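PDB 2YHG: cellulose-binding protein from Saccharophagus degradans, which probably acts on carbohydrates, combining polysaccharide binding with a calcium-containing nucleoside hydrolase-like domain and a C-terminal domain. Local coordinates for residues A[206-211]-A[296-301]; A[186-191]-A[279-284]. All blocks are in the same frame, centred on the assembly; numbering follows the deposited sequence. Where two conformers were deposited one is given.

Contact 1: A[206-211]-A[296-301]; sequences RARSVY and MYTENG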
loop_
_atom_site.group_PDB
_atom_site.type_symbol
_atom_site.label_atom_id
_atom_site.label_comp_id
_atom_site.label_asym_id
_atom_site.label_seq_id
_atom_site.Cartn_x
_atom_site.Cartn_y
_atom_site.Cartn_z
ATOM N N ARG A 206 7.132 -2.830 10.086
ATOM C CA ARG A 206 8.479 -2.670 9.535
ATOM C C ARG A 206 8.682 -3.804 8.545
ATOM O O ARG A 206 8.966 -4.938 8.940
ATOM C CB ARG A 206 9.575 -2.616 10.602
ATOM C CG ARG A 206 10.968 -2.464 10.053
ATOM C CD ARG A 206 12.041 -2.180 11.098
ATOM N NE ARG A 206 11.975 -0.800 11.547
ATOM C CZ ARG A 206 12.779 -0.266 12.461
ATOM N NH1 ARG A 206 13.579 -1.027 13.191
ATOM N NH2 ARG A 206 12.785 1.051 12.655
ATOM N N ALA A 207 8.460 -3.513 7.275
ATOM C CA ALA A 207 8.529 -4.514 6.223
ATOM C C ALA A 207 9.962 -4.715 5.789
ATOM O O ALA A 207 10.678 -3.737 5.528
ATOM C CB ALA A 207 7.691 -4.083 5.036
ATOM N N ARG A 208 10.381 -5.956 5.671
ATOM C CA ARG A 208 11.748 -6.246 5.283
ATOM C C ARG A 208 11.883 -7.109 4.056
ATOM O O ARG A 208 12.950 -7.129 3.421
ATOM C CB ARG A 208 12.488 -6.885 6.431
ATOM C CG ARG A 208 12.514 -6.038 7.690
ATOM C CD ARG A 208 13.270 -6.773 8.813
ATOM N NE ARG A 208 12.505 -7.925 9.257
ATOM C CZ ARG A 208 13.054 -8.971 9.876
ATOM N NH1 ARG A 208 14.355 -8.981 10.184
ATOM N NH2 ARG A 208 12.307 -10.037 10.119
ATOM N N SER A 209 10.840 -7.837 3.685
ATOM C CA SER A 209 10.948 -8.782 2.579
ATOM C C SER A 209 10.415 -8.151 1.298
ATOM O O SER A 209 9.387 -8.584 0.730
ATOM C CB SER A 209 10.221 -10.092 2.894
ATOM O OG SER A 209 10.845 -10.820 3.938
ATOM N N VAL A 210 11.113 -7.117 0.855
ATOM C CA VAL A 210 10.623 -6.191 -0.153
ATOM C C VAL A 210 11.374 -6.311 -1.480
ATOM O O VAL A 210 11.234 -5.443 -2.345
ATOM C CB VAL A 210 10.649 -4.724 0.354
ATOM C CG1 VAL A 210 9.687 -4.585 1.528
ATOM C CG2 VAL A 210 12.076 -4.280 0.700
ATOM N N TYR A 211 12.121 -7.394 -1.665
ATOM C CA TYR A 211 13.098 -7.509 -2.737
ATOM C C TYR A 211 12.838 -8.637 -3.730
ATOM O O TYR A 211 13.665 -8.839 -4.621
ATOM C CB TYR A 211 14.479 -7.706 -2.146
ATOM C CG TYR A 211 15.026 -6.505 -1.409
ATOM C CD1 TYR A 211 15.329 -5.341 -2.081
ATOM C CD2 TYR A 211 15.235 -6.528 -0.053
ATOM C CE1 TYR A 211 15.855 -4.228 -1.398
ATOM C CE2 TYR A 211 15.821 -5.462 0.610
ATOM C CZ TYR A 211 16.146 -4.324 -0.076
ATOM O OH TYR A 211 16.814 -3.296 0.562
ATOM N N MET A 296 7.076 -4.827 16.444
ATOM C CA MET A 296 6.642 -4.314 15.164
ATOM C C MET A 296 6.065 -5.459 14.381
ATOM O O MET A 296 6.595 -6.567 14.417
ATOM C CB MET A 296 7.822 -3.710 14.347
ATOM C CG MET A 296 8.443 -2.498 15.017
ATOM S SD MET A 296 9.965 -2.032 14.168
ATOM C CE MET A 296 10.297 -0.477 15.001
ATOM N N TYR A 297 4.996 -5.218 13.615
ATOM C CA TYR A 297 4.555 -6.187 12.640
ATOM C C TYR A 297 5.613 -6.317 11.566
ATOM O O TYR A 297 6.172 -5.322 11.109
ATOM C CB TYR A 297 3.234 -5.778 12.021
ATOM C CG TYR A 297 2.058 -5.955 12.939
ATOM C CD1 TYR A 297 1.546 -7.198 13.240
ATOM C CD2 TYR A 297 1.455 -4.863 13.542
ATOM C CE1 TYR A 297 0.438 -7.344 14.080
ATOM C CE2 TYR A 297 0.374 -5.005 14.405
ATOM C CZ TYR A 297 -0.127 -6.236 14.667
ATOM O OH TYR A 297 -1.196 -6.385 15.531
ATOM N N THR A 298 5.878 -7.547 11.117
ATOM C CA THR A 298 6.801 -7.768 10.052
ATOM C C THR A 298 6.429 -9.115 9.418
ATOM O O THR A 298 5.619 -9.859 9.951
ATOM C CB THR A 298 8.263 -7.698 10.540
ATOM O OG1 THR A 298 9.161 -7.596 9.421
ATOM C CG2 THR A 298 8.620 -8.900 11.412
ATOM N N GLU A 299 6.994 -9.419 8.273
ATOM C CA GLU A 299 6.675 -10.663 7.592
ATOM C C GLU A 299 7.186 -11.853 8.366
ATOM O O GLU A 299 8.196 -11.789 9.087
ATOM C CB GLU A 299 7.311 -10.675 6.180
ATOM C CG GLU A 299 6.938 -9.500 5.295
ATOM C CD GLU A 299 7.934 -8.343 5.351
ATOM O OE1 GLU A 299 8.641 -8.148 6.374
ATOM O OE2 GLU A 299 8.039 -7.606 4.344
ATOM N N ASN A 300 6.550 -12.990 8.150
ATOM C CA ASN A 300 7.127 -14.262 8.518
ATOM C C ASN A 300 7.056 -15.129 7.280
ATOM O O ASN A 300 6.264 -16.048 7.176
ATOM C CB ASN A 300 6.429 -14.881 9.718
ATOM C CG ASN A 300 7.236 -15.987 10.338
ATOM O OD1 ASN A 300 8.293 -16.348 9.849
ATOM N ND2 ASN A 300 6.718 -16.572 11.410
ATOM N N GLY A 301 7.850 -14.758 6.295
ATOM C CA GLY A 301 7.748 -15.313 4.943
ATOM C C GLY A 301 7.514 -14.235 3.894
ATOM O O GLY A 301 6.580 -13.440 4.000
HETATM O O HOH W 1 10.194 -10.037 8.656
HETATM O O HOH W 2 11.139 -10.535 6.696
#
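Two torsions bring Thr-298 and Glu-299 to the chain of Arg-206 to Ser-209: OG1 of Thr-298 stands opposite its own backbone N (chi1 -166°), close to Arg-206 O, and a bend at chi2 of 94° carries the Glu-299 carboxylate to two successive amides. The setting is the outermost strand, 203-207, of the parallel sheet in the nucleoside hydrolase-like domain, alongside which strand 295-298 of a small antiparallel pair runs in the same direction. Tyr-297 bonds by its backbone to both Tyr-204 and Arg-206, its O accepting from Arg-206 N at 2.9 Å, the pattern of parallel pairing. Beyond this point side chains take over from backbone. Thr-298 OG1 donates to Arg-206 O at 2.7 Å, almost in line with the carbonyl, and itself receives a weak bond from Arg-208 NE, OG1 lying at the guanidinium edge, near its plane. Glu-299 OE1 then accepts from Arg-208 N over 2.9 Å through its syn lone pair, whereas Ser-209 N meets OE2, also at 2.9 Å, from 55° out of the carboxylate plane. With both oxygens gripped, the carboxylate is fixed in rotation while the strand gives way to the inverse gamma turn centred on Ser-209. At the other end, Met-296 lies across Arg-206: SD comes within 3.5 Å of NE, and CE sits over the centre of one guanidinium face, 3.6 Å from CZ. Salt bridges to Asp-184 and Asp-288, with further bonds to Val-278 O and Thr-193 OG1, hold that buried charge. One water bridges the two segments, accepting from Arg-208 NH2 at 2.6 Å and donating to Thr-298 OG1 and, at 2.7 Å, to Glu-299 O.

Contact 2: A[186-191]-A[279-284]; sequences LGQDNA and RGMSCM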
loop_
_atom_site.group_PDB
_atom_site.type_symbol
_atom_site.label_atom_id
_atom_site.label_comp_id
_atom_site.label_asym_id
_atom_site.label_seq_id
_atom_site.Cartn_x
_atom_site.Cartn_y
_atom_site.Cartn_z
ATOM N N LEU A 186 11.856 -1.225 5.953
ATOM C CA LEU A 186 13.161 -1.724 6.379
ATOM C C LEU A 186 13.744 -1.128 7.643
ATOM O O LEU A 186 14.673 -1.730 8.204
ATOM C CB LEU A 186 14.197 -1.660 5.255
ATOM C CG LEU A 186 14.003 -2.725 4.182
ATOM C CD1 LEU A 186 14.615 -2.294 2.842
ATOM C CD2 LEU A 186 14.644 -4.032 4.636
ATOM N N GLY A 187 13.323 0.032 8.111
ATOM C CA GLY A 187 13.913 0.689 9.271
ATOM C C GLY A 187 15.125 1.476 8.883
ATOM O O GLY A 187 16.232 0.959 8.671
ATOM N N GLN A 188 14.919 2.783 8.693
ATOM C CA GLN A 188 15.944 3.654 8.179
ATOM C C GLN A 188 16.157 4.884 9.052
ATOM O O GLN A 188 16.930 5.760 8.689
ATOM C CB GLN A 188 15.668 4.049 6.736
ATOM C CG GLN A 188 15.627 2.839 5.811
ATOM C CD GLN A 188 15.207 3.243 4.430
ATOM O OE1 GLN A 188 15.920 3.994 3.773
ATOM N NE2 GLN A 188 14.055 2.782 3.973
ATOM N N ASP A 189 15.537 4.927 10.218
ATOM C CA ASP A 189 15.986 5.801 11.269
ATOM C C ASP A 189 15.508 5.270 12.592
ATOM O O ASP A 189 14.682 4.363 12.690
ATOM C CB ASP A 189 15.656 7.290 11.045
ATOM C CG ASP A 189 14.196 7.686 11.209
ATOM O OD1 ASP A 189 13.362 6.854 11.624
ATOM O OD2 ASP A 189 13.907 8.877 10.907
ATOM N N ASN A 190 16.045 5.860 13.665
ATOM C CA ASN A 190 15.716 5.472 15.029
ATOM C C ASN A 190 14.369 6.035 15.484
ATOM O O ASN A 190 13.855 5.630 16.520
ATOM C CB ASN A 190 16.861 5.886 15.964
ATOM C CG ASN A 190 17.202 7.342 15.843
ATOM O OD1 ASN A 190 16.312 8.182 16.002
ATOM N ND2 ASN A 190 18.490 7.654 15.664
ATOM N N ALA A 191 13.758 6.928 14.699
ATOM C CA ALA A 191 12.489 7.543 15.058
ATOM C C ALA A 191 11.327 6.587 14.874
ATOM O O ALA A 191 10.367 6.627 15.635
ATOM C CB ALA A 191 12.273 8.826 14.277
ATOM N N ARG A 279 15.297 -5.266 13.570
ATOM C CA ARG A 279 16.362 -4.302 13.350
ATOM C C ARG A 279 16.271 -3.621 11.994
ATOM O O ARG A 279 15.915 -4.249 10.994
ATOM C CB ARG A 279 17.725 -4.965 13.511
ATOM C CG ARG A 279 17.987 -5.571 14.887
ATOM C CD ARG A 279 17.820 -4.576 16.008
ATOM N NE ARG A 279 18.277 -5.118 17.279
ATOM C CZ ARG A 279 17.751 -4.852 18.479
ATOM N NH1 ARG A 279 16.618 -4.196 18.612
ATOM N NH2 ARG A 279 18.411 -5.229 19.578
ATOM N N GLY A 280 16.645 -2.363 11.980
ATOM C CA GLY A 280 16.728 -1.565 10.767
ATOM C C GLY A 280 17.971 -1.879 9.958
ATOM O O GLY A 280 18.739 -2.795 10.252
ATOM N N MET A 281 18.168 -1.086 8.926
ATOM C CA MET A 281 19.267 -1.265 8.003
ATOM C C MET A 281 20.600 -0.919 8.627
ATOM O O MET A 281 20.702 -0.304 9.680
ATOM C CB MET A 281 19.026 -0.418 6.758
ATOM C CG MET A 281 17.734 -0.771 6.028
ATOM S SD MET A 281 17.514 -0.000 4.412
ATOM C CE MET A 281 18.506 -1.099 3.408
ATOM N N SER A 282 21.666 -1.299 7.919
ATOM C CA SER A 282 23.019 -1.207 8.468
ATOM C C SER A 282 23.441 0.219 8.779
ATOM O O SER A 282 24.235 0.416 9.700
ATOM C CB SER A 282 24.016 -1.824 7.509
ATOM O OG SER A 282 24.071 -1.094 6.306
ATOM N N CYS A 283 22.842 1.214 8.121
ATOM C CA CYS A 283 23.154 2.598 8.371
ATOM C C CYS A 283 22.605 3.129 9.681
ATOM O O CYS A 283 22.943 4.259 10.042
ATOM C CB CYS A 283 22.730 3.493 7.198
ATOM S SG CYS A 283 20.963 3.440 6.635
ATOM N N MET A 284 21.868 2.296 10.427
ATOM C CA MET A 284 21.443 2.644 11.763
ATOM C C MET A 284 21.807 1.545 12.775
ATOM O O MET A 284 21.187 1.436 13.837
ATOM C CB MET A 284 19.950 2.984 11.840
ATOM C CG MET A 284 19.007 1.882 11.421
ATOM S SD MET A 284 17.277 2.259 11.720
ATOM C CE MET A 284 17.295 2.383 13.526
HETATM O O HOH W 3 15.795 -4.147 8.204
#
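The beta-alpha connection that leaves strand 180-185 and enters helix 190-198 is met here by the loop 279-284, with Gly-187 and Gly-280 laid one against the other, their CA atoms 3.9 Å apart. Neither backbone has room for a side chain at this crossing. Gly-187 O accepts a nearly straight hydrogen bond from Met-281 N, 2.8 Å away and in the carbonyl plane, and Gly-280 CA adds a C-H...O contact of 3.3 Å to Leu-186 O. A water ties that same Leu-186 O to Arg-279 O.

Two methionines fill the flanks. Met-281 crosses Leu-186, its CG 3.7 Å from Leu-186 CB, and runs beside Gln-188, whose CG lies 3.7 Å from Met-281 SD. Met-284 has its CG wedged between its own N and carbonyl carbon (chi1 60°), and bends at its end so that CE reaches Asp-189 O at 3.4 Å while SD borders Gly-187 O. Next to it, Cys-283 pins the loop to Cys-68 by a disulfide.

Asp-189 is the N-cap of the helix, its OD1 accepting from Cys-154 N, from Gly-192 N and weakly from Ala-191 N. Gln-188 NE2 bonds to Ile-185 O and to the O of the calcium ligand Trp-151, consistent with a second-shell role in the calcium site at the C-terminal end of the parallel sheet, as in nucleoside hydrolases.

In the fold
Contact 1 is the more buried of the two and lies along the sheet edge; contact 2, partly buried, joins loops just beyond the strand ends. They share elements: 203-207 and 180-185 are neighbouring strands, and 279-284 belongs to the connection between the two strands of the antiparallel pair. Ala-207 O and Leu-186 N, 2.8 Å apart, probably bond between the contacts. Two aspartates also serve both: Asp-184 pairs with Arg-206 and accepts from Gly-187 N, and Asp-288 does likewise for Arg-206 and Gly-280 N. Charged and hydroxyl groups dominate contact 1, whereas glycine backbone and methionine packing carry contact 2, nearer the calcium.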